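Long-range contacts in CRISPR system Cmr subunit Cmr1-1 (Pyrococcus furiosus, PDB 4W8Z), which binds RNA and, together with Cmr6, caps the type III-B Cmr ribonucleoprotein complex that takes part in CRISPR defence against mobile genetic elements: residues A[10-16]-A[125-131]; A[19-23]-A[154-158]; A[38-42]-A[79-83]; A[149-153]-A[297-301]; A[159-165]-A[284-288]. All coordinates share one frame; numbering follows the deposited sequence.

Contact 1: residues A[10-16]-A[125-131]; sequences EEFEIES and SRFRVVL
Phe12 and Val129 form one of three hydrogen-bonded pairs in two antiparallel strands that run in unbroken register from Glu10-Leu131 to Ser16-Ser125. The backbone bonds come in twos: Phe12 N to Val129 O and Val129 N to Phe12 O both measure 2.8 Å, and Glu10-Leu131 and Ile14-Phe127 repeat the pattern. Beyond them, Ser16 N donates to Ser125 O at 2.8 Å. The intervening non-hydrogen-bonded pairs bring their alpha carbons closer and turn their side chains to the other face.

That face carries a salt-bridge network of Glu13, Glu15, Arg126 and Arg128. Glu13 OE1 accepts from Arg128 NH2 at 2.6 Å through its anti lone pair, with the oxygen lying in the guanidinium plane; a bent Arg128 chain allows this. The other oxygen, Glu13 OE2, makes a long ion pair with Arg126 NH1, 3.7 Å. Glu15 stretches out with CG anti to the backbone N (chi1 175°), setting OE1 3.0 Å from Arg126 NE, carboxylate and guanidinium planes only 16° apart; Arg126 NH2 adds a weak second bond.

Apolar contacts occupy the opposite face. Ile14 CG1 lies 3.9 Å from Phe127 CB, while Phe12 CE2 approaches Leu131 CD1 at 4.3 Å. Glu10, on this side too, sends its carboxylate away to Ser173 OG.

These are the two central strands of a four-stranded ferredoxin-like RAMP sheet, flanked by strands 79-84 and 166-172. Leu146 of helix 136-152 covers Phe12 and Val129, and Tyr121 meets Phe127 edge-to-face.

Contact 2: residues A[19-23]-A[154-158]; sequences STHLL and SVGFR
Gly156 and Phe157 lie in the glycine-rich loop between the second helix and last strand of the ferredoxin-like RAMP core, where they meet His21 in the connection leaving the first strand. The join is a single backbone bond: Phe157 N donates to His21 O at 2.9 Å, nearly straight at 164° and in the carbonyl plane. The same oxygen lies 3.3 Å from Gly156 CA. Gly156 adopts a positive phi of 99°, and with no side chain in the way the two backbones can come this close.

Apolar branches close the contact on both flanks of the bond. Leu22 CD2 reaches back to Val155 CG2, 4.2 Å away, although its CB points off from the loop. Leu23 CD1 sits 4.1 Å from Phe157 CB. With CG anti to the backbone N (chi1 -173°), the Phe157 ring leads away from 19-23 and lies under its own neighbour, Arg158 CG standing over the ring centre. The Arg158 guanidinium goes on to salt bridges with Glu32 and Asp318.

Outside the pair, helix 106-113 packs Ile108 and Leu111 against Phe157, Tyr120 lays its ring near His21, and Met166 of strand 166-172 touches both Thr20 and Val155.

Contact 3: residues A[38-42]-A[79-83]; sequences IKGAM and KISVT
Met42 and Ile80 reach toward each other tip to tip, Met42 CE standing 3.7 Å from Ile80 CD1. The methionine is extended as far as SD and then bends (chi3 57°), which turns the methyl toward the strand. One turn back along the helix, Ile38 CD1 meets Val82 CG1 at 3.6 Å, the two side chains running at a slant to each other. Between them Lys39 lays its extended chain across the strand. Its CG rests on Ile80 CG2 at 3.9 Å and touches Val82 CG2 at 4.2 Å, so the lysine contributes mainly hydrocarbon, sliding past both residues in the opposite direction. Farther out, Lys39 CE comes within 3.2 Å of Ile80 O.

Strand alternation brings Ile80 and Val82 to the helix while Lys79 and Ser81 point away. This is the start of the first helix of the ferredoxin-like core lying on its outer strand: helix 38-54 belongs to a split beta-alpha-beta crossover that leads from strand 8-16 to strand 79-84, with strand 126-133 inserted between the two. The short helix and strand segments run at 137° to each other.

Backbone bonds from Lys79, Ser81 and Thr83 to Glu132, Val130 and Arg128 hold the strand in place. On the helix, Met42 N bonds Ile38 O at 3.0 Å. Behind Met42 stand Leu146 and Leu149 of helix 136-152, and Leu131 of strand 126-133 touches both Met42 and Ile80.

Contact 4: residues A[149-153]-A[297-301]; sequences LVSLG and GRIIK
Arg298, Leu152 and Ile300 carry most of this buried contact, in which the last turn of helix 136-152 faces strand 294-302 of the C-terminal half. Arg298 leaves the strand with its chain fully extended through CG and CD, CG anti to the backbone N, and then bends at chi3 (61°). The bend brings the guanidinium flat against the end of the helix: Leu152 CA stands 3.9 Å above its plane, offset toward the rim, and Ser151 O lies over the same face.

Two carbonyl oxygens come close to its nitrogens. Ser151 O is 2.9 Å from Arg298 NH1 and Gly153 O 3.0 Å from Arg298 NH2, but the angles are too poor for either to count as a hydrogen bond.

Two residues along the strand, Ile300 points to the helix as well, and its CD1 meets Leu152 CB at 4.3 Å. Val228 of strand 226-231 touches both of these side chains, and Trp45 of helix 38-54 also lies against Leu152.

The chemistry is probably more electrostatic than directional: a positive, flat group sits among the carbonyls at the C-terminal end of a helix, whose partial negative charge would favour a positive group there, beside a small apolar patch.

Contact 5: residues A[159-165]-A[284-288]; sequences SRRGTGS and LWFGV
Phe286 N donates to Arg160 O at 2.9 Å, with a straight N-H...O of 169° although the donor stands well above the carbonyl plane instead of on a lone pair. The second polar tie uses a side chain: Val288 N donates a hydrogen bond to Ser165 OG at 3.0 Å, again almost linear (173°). Between them, Arg161 and Phe286 form a lone backbone bridge, and the two chains pass closely where Gly162 CA lies 3.9 Å from Gly287 CA.

Packing follows on the aromatic rings. Arg160 CG sits squarely over the five-membered ring of Trp285, 3.4 Å from its centroid, a CH-pi contact that CD continues toward NE1. The guanidinium beyond stands nearly upright to the indole, the planes 82° apart. Phe286 places CG between its backbone N and carbonyl carbon, which tucks the ring under the loop; Arg161 CA makes a CH-pi contact at 3.8 Å from the ring centroid. Arg161 sends its own guanidinium away to Val317 O.

The glycine-rich loop before strand 166-172 thus rests on strand 284-291 of the C-terminal sheet. Phe244 of helix 237-264 stacks on Phe286, Phe302 meets Trp285 edge-to-face, and Arg298 of strand 294-302 touches Ser165.

Contacts 1 and 3 share one sheet: their centres are about 10 Å apart, and Arg128 N donates to Thr83 O at 2.8 Å, a probable hydrogen bond between neighbouring strands. Contacts 4 and 5, with centres about 7 Å apart, likewise share the C-terminal sheet through adjacent strands, and they join that half to the N-terminal RAMP core. Contact 2 lies between the two groups, its centre about 9 Å from that of contact 5; the two share the glycine-rich loop, where Phe157 O and Thr163 OG1 probably hydrogen-bond at 2.6 Å. Leu149 of contact 4 packs against Ala41 of contact 3 and Val155 of contact 2. In this apo form no bound RNA marks a site.

Contact 1: residues A[10-16]-A[125-131]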
# COMPACT_ATOMS: atom_id res chain seq x y z
N GLU A 10 14.93 14.90 -9.67
CA GLU A 10 14.20 13.77 -10.25
C GLU A 10 12.75 14.16 -10.48
O GLU A 10 12.09 14.69 -9.59
CB GLU A 10 14.28 12.56 -9.32
CG GLU A 10 15.69 12.14 -8.95
CD GLU A 10 16.32 11.24 -9.98
OE1 GLU A 10 15.75 10.16 -10.26
OE2 GLU A 10 17.39 11.62 -10.53
N GLU A 11 12.23 13.89 -11.68
CA GLU A 11 10.88 14.30 -12.01
C GLU A 11 10.02 13.12 -12.46
O GLU A 11 10.47 12.25 -13.20
CB GLU A 11 10.91 15.37 -13.11
CG GLU A 11 11.97 16.45 -12.90
CD GLU A 11 11.83 17.59 -13.88
OE1 GLU A 11 10.77 18.25 -13.88
OE2 GLU A 11 12.79 17.83 -14.65
N PHE A 12 8.77 13.10 -12.00
CA PHE A 12 7.85 12.01 -12.32
C PHE A 12 6.44 12.50 -12.62
O PHE A 12 5.97 13.47 -12.03
CB PHE A 12 7.77 11.01 -11.16
CG PHE A 12 9.08 10.36 -10.82
CD1 PHE A 12 9.42 9.15 -11.40
CD2 PHE A 12 9.95 10.95 -9.93
CE1 PHE A 12 10.62 8.54 -11.09
CE2 PHE A 12 11.15 10.34 -9.61
CZ PHE A 12 11.49 9.14 -10.20
N GLU A 13 5.77 11.82 -13.55
CA GLU A 13 4.33 11.94 -13.68
C GLU A 13 3.70 10.60 -13.34
O GLU A 13 3.96 9.60 -14.01
CB GLU A 13 3.92 12.38 -15.08
CG GLU A 13 3.66 13.87 -15.23
CD GLU A 13 2.79 14.19 -16.43
OE1 GLU A 13 3.10 15.17 -17.15
OE2 GLU A 13 1.80 13.46 -16.66
N ILE A 14 2.88 10.57 -12.29
CA ILE A 14 2.17 9.34 -11.95
C ILE A 14 0.69 9.48 -12.29
O ILE A 14 0.16 10.58 -12.33
CB ILE A 14 2.35 8.96 -10.47
CG1 ILE A 14 1.46 9.82 -9.57
CG2 ILE A 14 3.81 9.06 -10.07
CD1 ILE A 14 1.53 9.44 -8.10
N GLU A 15 0.05 8.35 -12.55
CA GLU A 15 -1.35 8.34 -12.94
C GLU A 15 -2.12 7.34 -12.09
O GLU A 15 -1.60 6.26 -11.77
CB GLU A 15 -1.49 8.01 -14.43
CG GLU A 15 -2.91 7.86 -14.92
CD GLU A 15 -3.00 7.50 -16.39
OE1 GLU A 15 -2.36 8.19 -17.22
OE2 GLU A 15 -3.70 6.52 -16.73
N SER A 16 -3.34 7.69 -11.72
CA SER A 16 -4.20 6.79 -10.96
C SER A 16 -4.71 5.64 -11.83
O SER A 16 -5.25 5.85 -12.91
CB SER A 16 -5.38 7.55 -10.35
OG SER A 16 -4.94 8.56 -9.47
N SER A 125 -6.38 10.18 -13.56
CA SER A 125 -5.93 11.39 -12.89
C SER A 125 -4.41 11.39 -12.84
O SER A 125 -3.80 10.38 -12.53
CB SER A 125 -6.50 11.46 -11.47
OG SER A 125 -7.92 11.58 -11.48
N ARG A 126 -3.80 12.53 -13.16
CA ARG A 126 -2.34 12.60 -13.18
C ARG A 126 -1.78 13.57 -12.16
O ARG A 126 -2.42 14.57 -11.82
CB ARG A 126 -1.85 12.96 -14.58
CG ARG A 126 -2.05 11.85 -15.59
CD ARG A 126 -1.33 12.13 -16.88
NE ARG A 126 -1.56 11.06 -17.84
CZ ARG A 126 -1.02 11.02 -19.05
NH1 ARG A 126 -0.20 11.98 -19.46
NH2 ARG A 126 -1.29 10.00 -19.86
N PHE A 127 -0.59 13.26 -11.66
CA PHE A 127 0.09 14.07 -10.65
C PHE A 127 1.56 14.22 -11.01
O PHE A 127 2.19 13.26 -11.46
CB PHE A 127 -0.04 13.43 -9.25
CG PHE A 127 -1.47 13.21 -8.82
CD1 PHE A 127 -2.17 12.09 -9.25
CD2 PHE A 127 -2.11 14.10 -7.98
CE1 PHE A 127 -3.48 11.88 -8.87
CE2 PHE A 127 -3.42 13.89 -7.58
CZ PHE A 127 -4.10 12.78 -8.03
N ARG A 128 2.10 15.42 -10.84
CA ARG A 128 3.52 15.63 -11.02
C ARG A 128 4.25 15.54 -9.69
O ARG A 128 3.85 16.19 -8.71
CB ARG A 128 3.80 16.99 -11.67
CG ARG A 128 5.26 17.38 -11.64
CD ARG A 128 5.66 18.06 -12.94
NE ARG A 128 5.05 17.40 -14.09
CZ ARG A 128 5.36 17.66 -15.35
NH1 ARG A 128 6.29 18.56 -15.64
NH2 ARG A 128 4.75 17.01 -16.33
N VAL A 129 5.30 14.73 -9.63
CA VAL A 129 6.11 14.62 -8.43
C VAL A 129 7.55 14.98 -8.75
O VAL A 129 8.17 14.38 -9.62
CB VAL A 129 6.05 13.21 -7.82
CG1 VAL A 129 6.95 13.13 -6.61
CG2 VAL A 129 4.62 12.85 -7.45
N VAL A 130 8.08 15.98 -8.04
CA VAL A 130 9.44 16.44 -8.28
C VAL A 130 10.26 16.36 -7.00
O VAL A 130 9.81 16.82 -5.94
CB VAL A 130 9.47 17.89 -8.81
CG1 VAL A 130 10.90 18.39 -8.95
CG2 VAL A 130 8.73 17.99 -10.15
N LEU A 131 11.45 15.78 -7.10
CA LEU A 131 12.32 15.60 -5.94
C LEU A 131 13.63 16.35 -6.14
O LEU A 131 14.27 16.21 -7.19
CB LEU A 131 12.60 14.12 -5.69
CG LEU A 131 11.40 13.17 -5.74
CD1 LEU A 131 11.84 11.72 -5.62
CD2 LEU A 131 10.40 13.53 -4.65

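Contact 2: residues A[19-23]-A[154-158]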
# COMPACT_ATOMS: atom_id res chain seq x y z
N SER A 19 -9.67 4.49 -8.59
CA SER A 19 -10.25 5.70 -8.01
C SER A 19 -9.43 6.16 -6.82
O SER A 19 -9.11 5.37 -5.93
CB SER A 19 -11.70 5.47 -7.59
OG SER A 19 -12.45 4.89 -8.65
N THR A 20 -9.08 7.44 -6.80
CA THR A 20 -8.20 7.98 -5.77
C THR A 20 -8.94 8.99 -4.90
O THR A 20 -9.64 9.86 -5.42
CB THR A 20 -6.94 8.64 -6.39
OG1 THR A 20 -6.20 7.65 -7.12
CG2 THR A 20 -6.05 9.23 -5.32
N HIS A 21 -8.79 8.87 -3.59
CA HIS A 21 -9.51 9.72 -2.65
C HIS A 21 -8.59 10.42 -1.65
O HIS A 21 -8.23 9.86 -0.62
CB HIS A 21 -10.56 8.91 -1.90
CG HIS A 21 -11.63 8.35 -2.79
ND1 HIS A 21 -12.87 8.94 -2.93
CD2 HIS A 21 -11.64 7.27 -3.60
CE1 HIS A 21 -13.60 8.24 -3.78
NE2 HIS A 21 -12.88 7.22 -4.20
N LEU A 22 -8.20 11.65 -1.97
CA LEU A 22 -7.30 12.42 -1.12
C LEU A 22 -8.12 13.25 -0.15
O LEU A 22 -8.60 14.33 -0.49
CB LEU A 22 -6.39 13.30 -1.97
CG LEU A 22 -5.70 12.54 -3.11
CD1 LEU A 22 -4.77 13.43 -3.90
CD2 LEU A 22 -4.96 11.33 -2.56
N LEU A 23 -8.28 12.73 1.06
CA LEU A 23 -9.22 13.30 2.01
C LEU A 23 -8.58 13.66 3.35
O LEU A 23 -9.17 13.42 4.40
CB LEU A 23 -10.37 12.33 2.25
CG LEU A 23 -11.16 11.90 1.02
CD1 LEU A 23 -12.25 10.89 1.40
CD2 LEU A 23 -11.77 13.12 0.34
N SER A 154 0.21 2.73 -2.42
CA SER A 154 -0.94 3.46 -2.92
C SER A 154 -1.19 4.64 -1.99
O SER A 154 -0.55 4.74 -0.94
CB SER A 154 -2.18 2.57 -2.99
OG SER A 154 -2.36 1.88 -1.77
N VAL A 155 -2.09 5.54 -2.36
CA VAL A 155 -2.35 6.73 -1.55
C VAL A 155 -3.85 7.02 -1.37
O VAL A 155 -4.67 6.67 -2.21
CB VAL A 155 -1.68 7.98 -2.15
CG1 VAL A 155 -0.16 7.81 -2.18
CG2 VAL A 155 -2.21 8.25 -3.54
N GLY A 156 -4.19 7.67 -0.26
CA GLY A 156 -5.55 8.10 -0.02
C GLY A 156 -6.39 7.21 0.88
O GLY A 156 -5.92 6.21 1.42
N PHE A 157 -7.65 7.60 1.04
CA PHE A 157 -8.60 6.84 1.85
C PHE A 157 -8.84 5.46 1.22
O PHE A 157 -9.10 5.36 0.02
CB PHE A 157 -9.91 7.61 2.00
CG PHE A 157 -10.89 6.97 2.94
CD1 PHE A 157 -10.48 6.50 4.17
CD2 PHE A 157 -12.24 6.88 2.61
CE1 PHE A 157 -11.38 5.92 5.06
CE2 PHE A 157 -13.15 6.29 3.49
CZ PHE A 157 -12.71 5.82 4.71
N ARG A 158 -8.75 4.42 2.05
CA ARG A 158 -9.00 3.03 1.64
C ARG A 158 -7.97 2.48 0.65
O ARG A 158 -8.24 1.52 -0.07
CB ARG A 158 -10.41 2.89 1.06
CG ARG A 158 -11.51 2.87 2.10
CD ARG A 158 -11.42 1.60 2.93
NE ARG A 158 -12.30 1.67 4.10
CZ ARG A 158 -11.90 2.04 5.31
NH1 ARG A 158 -10.63 2.36 5.52
NH2 ARG A 158 -12.77 2.09 6.31

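Contact 3: residues A[38-42]-A[79-83]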
# COMPACT_ATOMS: atom_id res chain seq x y z
N ILE A 38 1.13 11.59 -0.88
CA ILE A 38 2.30 11.07 -1.58
C ILE A 38 3.56 11.25 -0.74
O ILE A 38 4.36 10.33 -0.61
CB ILE A 38 2.47 11.76 -2.95
CG1 ILE A 38 1.27 11.45 -3.84
CG2 ILE A 38 3.77 11.31 -3.61
CD1 ILE A 38 1.43 11.92 -5.26
N LYS A 39 3.72 12.44 -0.16
CA LYS A 39 4.86 12.72 0.72
C LYS A 39 4.85 11.79 1.93
O LYS A 39 5.88 11.26 2.32
CB LYS A 39 4.85 14.18 1.18
CG LYS A 39 4.82 15.19 0.05
CD LYS A 39 5.05 16.60 0.59
CE LYS A 39 4.80 17.65 -0.47
NZ LYS A 39 5.01 19.02 0.06
N GLY A 40 3.67 11.60 2.51
CA GLY A 40 3.52 10.77 3.69
C GLY A 40 3.78 9.30 3.40
O GLY A 40 4.41 8.61 4.20
N ALA A 41 3.30 8.83 2.26
CA ALA A 41 3.48 7.44 1.87
C ALA A 41 4.93 7.13 1.49
O ALA A 41 5.42 6.03 1.76
CB ALA A 41 2.56 7.10 0.72
N MET A 42 5.61 8.10 0.88
CA MET A 42 7.04 7.97 0.58
C MET A 42 7.82 7.80 1.87
O MET A 42 8.70 6.93 1.97
CB MET A 42 7.55 9.20 -0.18
CG MET A 42 7.18 9.23 -1.66
SD MET A 42 7.76 10.72 -2.48
CE MET A 42 9.51 10.63 -2.13
N LYS A 79 13.57 18.14 -1.05
CA LYS A 79 12.36 18.91 -1.29
C LYS A 79 11.42 18.15 -2.23
O LYS A 79 11.77 17.88 -3.38
CB LYS A 79 12.69 20.28 -1.88
CG LYS A 79 11.47 21.14 -2.16
CD LYS A 79 11.84 22.35 -3.02
CE LYS A 79 10.61 23.17 -3.37
NZ LYS A 79 10.91 24.19 -4.42
N ILE A 80 10.24 17.80 -1.73
CA ILE A 80 9.26 17.06 -2.52
C ILE A 80 8.09 17.94 -2.94
O ILE A 80 7.39 18.49 -2.09
CB ILE A 80 8.71 15.85 -1.75
CG1 ILE A 80 9.86 14.96 -1.27
CG2 ILE A 80 7.73 15.07 -2.61
CD1 ILE A 80 9.44 13.89 -0.29
N SER A 81 7.88 18.09 -4.24
CA SER A 81 6.80 18.92 -4.75
C SER A 81 5.78 18.09 -5.51
O SER A 81 6.11 17.40 -6.47
CB SER A 81 7.36 20.02 -5.64
OG SER A 81 8.36 20.76 -4.95
N VAL A 82 4.52 18.17 -5.08
CA VAL A 82 3.45 17.40 -5.71
C VAL A 82 2.35 18.33 -6.20
O VAL A 82 1.68 18.98 -5.40
CB VAL A 82 2.84 16.36 -4.74
CG1 VAL A 82 1.91 15.43 -5.49
CG2 VAL A 82 3.93 15.57 -4.02
N THR A 83 2.15 18.38 -7.51
CA THR A 83 1.05 19.16 -8.06
C THR A 83 0.15 18.26 -8.92
O THR A 83 0.63 17.60 -9.84
CB THR A 83 1.55 20.35 -8.91
OG1 THR A 83 2.47 19.89 -9.90
CG2 THR A 83 2.23 21.39 -8.03

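Contact 4: residues A[149-153]-A[297-301]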
# COMPACT_ATOMS: atom_id res chain seq x y z
N LEU A 149 6.55 3.15 -3.40
CA LEU A 149 5.18 3.61 -3.25
C LEU A 149 4.32 3.25 -4.46
O LEU A 149 3.18 2.82 -4.32
CB LEU A 149 5.15 5.13 -3.02
CG LEU A 149 3.79 5.81 -3.12
CD1 LEU A 149 2.80 5.15 -2.18
CD2 LEU A 149 3.91 7.30 -2.82
N VAL A 150 4.88 3.41 -5.66
CA VAL A 150 4.15 3.10 -6.88
C VAL A 150 4.07 1.59 -7.11
O VAL A 150 3.05 1.08 -7.57
CB VAL A 150 4.80 3.79 -8.10
CG1 VAL A 150 4.06 3.42 -9.38
CG2 VAL A 150 4.80 5.30 -7.91
N SER A 151 5.15 0.89 -6.79
CA SER A 151 5.24 -0.55 -7.05
C SER A 151 4.45 -1.43 -6.08
O SER A 151 3.88 -2.45 -6.48
CB SER A 151 6.71 -0.98 -7.05
OG SER A 151 7.42 -0.35 -8.10
N LEU A 152 4.41 -1.04 -4.81
CA LEU A 152 3.77 -1.87 -3.79
C LEU A 152 2.71 -1.14 -2.96
O LEU A 152 1.92 -1.76 -2.25
CB LEU A 152 4.82 -2.46 -2.85
CG LEU A 152 5.98 -3.23 -3.49
CD1 LEU A 152 7.13 -3.31 -2.51
CD2 LEU A 152 5.54 -4.62 -3.92
N GLY A 153 2.72 0.19 -3.03
CA GLY A 153 1.83 0.97 -2.20
C GLY A 153 0.68 1.61 -2.95
O GLY A 153 0.24 1.10 -3.98
N GLY A 297 -4.24 -8.08 -9.96
CA GLY A 297 -4.48 -7.84 -8.55
C GLY A 297 -3.16 -7.94 -7.81
O GLY A 297 -2.39 -8.86 -8.05
N ARG A 298 -2.88 -6.99 -6.92
CA ARG A 298 -1.64 -7.04 -6.16
C ARG A 298 -1.92 -7.18 -4.67
O ARG A 298 -2.70 -6.43 -4.11
CB ARG A 298 -0.80 -5.78 -6.41
CG ARG A 298 0.51 -5.75 -5.64
CD ARG A 298 1.30 -4.50 -5.95
NE ARG A 298 0.56 -3.29 -5.57
CZ ARG A 298 0.52 -2.18 -6.29
NH1 ARG A 298 1.17 -2.11 -7.44
NH2 ARG A 298 -0.18 -1.14 -5.86
N ILE A 299 -1.27 -8.16 -4.04
CA ILE A 299 -1.43 -8.39 -2.61
C ILE A 299 -0.08 -8.32 -1.90
O ILE A 299 0.89 -8.93 -2.35
CB ILE A 299 -2.07 -9.76 -2.33
CG1 ILE A 299 -3.46 -9.82 -2.95
CG2 ILE A 299 -2.16 -10.03 -0.84
CD1 ILE A 299 -3.66 -11.03 -3.83
N ILE A 300 -0.01 -7.58 -0.80
CA ILE A 300 1.20 -7.59 0.01
C ILE A 300 0.87 -7.92 1.47
O ILE A 300 -0.10 -7.41 2.03
CB ILE A 300 1.98 -6.25 -0.10
CG1 ILE A 300 3.27 -6.31 0.73
CG2 ILE A 300 1.11 -5.08 0.32
CD1 ILE A 300 4.29 -5.25 0.35
N LYS A 301 1.67 -8.80 2.06
CA LYS A 301 1.49 -9.22 3.46
C LYS A 301 2.72 -8.89 4.31
O LYS A 301 3.83 -9.30 3.98
CB LYS A 301 1.19 -10.72 3.52
CG LYS A 301 -0.23 -11.08 3.11
CD LYS A 301 -0.41 -12.57 2.89
CE LYS A 301 0.20 -13.01 1.57
NZ LYS A 301 -0.16 -14.42 1.23

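Contact 5: residues A[159-165]-A[284-288]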
# COMPACT_ATOMS: atom_id res chain seq x y z
N SER A 159 -6.77 3.06 0.65
CA SER A 159 -5.72 2.64 -0.28
C SER A 159 -5.15 1.25 0.02
O SER A 159 -4.50 0.65 -0.84
CB SER A 159 -4.60 3.68 -0.29
OG SER A 159 -4.52 4.35 0.95
N ARG A 160 -5.40 0.73 1.22
CA ARG A 160 -5.05 -0.66 1.53
C ARG A 160 -6.09 -1.62 0.97
O ARG A 160 -5.90 -2.84 0.99
CB ARG A 160 -4.92 -0.86 3.04
CG ARG A 160 -3.69 -0.19 3.64
CD ARG A 160 -3.71 -0.30 5.16
NE ARG A 160 -4.88 0.34 5.72
CZ ARG A 160 -5.27 0.24 6.98
NH1 ARG A 160 -4.57 -0.49 7.84
NH2 ARG A 160 -6.36 0.87 7.39
N ARG A 161 -7.18 -1.06 0.45
CA ARG A 161 -8.25 -1.87 -0.11
C ARG A 161 -8.55 -1.51 -1.56
O ARG A 161 -9.71 -1.51 -1.97
CB ARG A 161 -9.53 -1.73 0.71
CG ARG A 161 -9.46 -2.27 2.12
CD ARG A 161 -10.87 -2.38 2.66
NE ARG A 161 -10.92 -2.66 4.09
CZ ARG A 161 -12.05 -2.94 4.75
NH1 ARG A 161 -13.20 -2.99 4.10
NH2 ARG A 161 -12.01 -3.17 6.06
N GLY A 162 -7.52 -1.19 -2.34
CA GLY A 162 -7.70 -1.06 -3.77
C GLY A 162 -7.79 0.34 -4.35
O GLY A 162 -7.75 0.49 -5.56
N THR A 163 -7.91 1.37 -3.51
CA THR A 163 -7.94 2.72 -4.05
C THR A 163 -6.53 3.30 -4.15
O THR A 163 -5.62 2.89 -3.43
CB THR A 163 -8.81 3.67 -3.19
OG1 THR A 163 -8.10 4.02 -1.99
CG2 THR A 163 -10.13 3.02 -2.82
N GLY A 164 -6.36 4.27 -5.04
CA GLY A 164 -5.12 5.02 -5.09
C GLY A 164 -3.92 4.24 -5.58
O GLY A 164 -2.78 4.59 -5.29
N SER A 165 -4.17 3.17 -6.33
CA SER A 165 -3.08 2.48 -7.02
C SER A 165 -2.55 3.36 -8.14
O SER A 165 -3.32 3.94 -8.90
CB SER A 165 -3.54 1.13 -7.56
OG SER A 165 -3.71 0.20 -6.51
N LEU A 284 -2.74 -7.28 5.57
CA LEU A 284 -2.76 -7.53 4.14
C LEU A 284 -3.30 -6.31 3.40
O LEU A 284 -4.37 -5.80 3.73
CB LEU A 284 -3.59 -8.78 3.83
CG LEU A 284 -3.61 -9.32 2.39
CD1 LEU A 284 -3.91 -10.81 2.41
CD2 LEU A 284 -4.64 -8.60 1.54
N TRP A 285 -2.56 -5.84 2.40
CA TRP A 285 -3.02 -4.75 1.56
C TRP A 285 -3.29 -5.29 0.18
O TRP A 285 -2.64 -6.25 -0.24
CB TRP A 285 -2.00 -3.62 1.47
CG TRP A 285 -1.56 -3.03 2.77
CD1 TRP A 285 -2.01 -3.36 4.02
CD2 TRP A 285 -0.59 -2.00 2.96
NE1 TRP A 285 -1.37 -2.60 4.97
CE2 TRP A 285 -0.49 -1.75 4.34
CE3 TRP A 285 0.21 -1.26 2.08
CZ2 TRP A 285 0.37 -0.80 4.86
CZ3 TRP A 285 1.07 -0.31 2.61
CH2 TRP A 285 1.14 -0.09 3.98
N PHE A 286 -4.22 -4.69 -0.55
CA PHE A 286 -4.35 -5.04 -1.95
C PHE A 286 -4.64 -3.82 -2.82
O PHE A 286 -5.07 -2.77 -2.32
CB PHE A 286 -5.42 -6.12 -2.17
CG PHE A 286 -6.80 -5.75 -1.69
CD1 PHE A 286 -7.69 -5.09 -2.52
CD2 PHE A 286 -7.22 -6.11 -0.42
CE1 PHE A 286 -8.96 -4.77 -2.08
CE2 PHE A 286 -8.49 -5.79 0.03
CZ PHE A 286 -9.36 -5.12 -0.81
N GLY A 287 -4.39 -3.98 -4.11
CA GLY A 287 -4.55 -2.91 -5.07
C GLY A 287 -4.32 -3.47 -6.46
O GLY A 287 -4.40 -4.69 -6.66
N VAL A 288 -4.04 -2.60 -7.42
CA VAL A 288 -3.87 -3.03 -8.80
C VAL A 288 -2.51 -2.62 -9.36
O VAL A 288 -2.13 -1.45 -9.29
CB VAL A 288 -4.98 -2.46 -9.70
CG1 VAL A 288 -4.87 -3.00 -11.13
CG2 VAL A 288 -6.35 -2.80 -9.11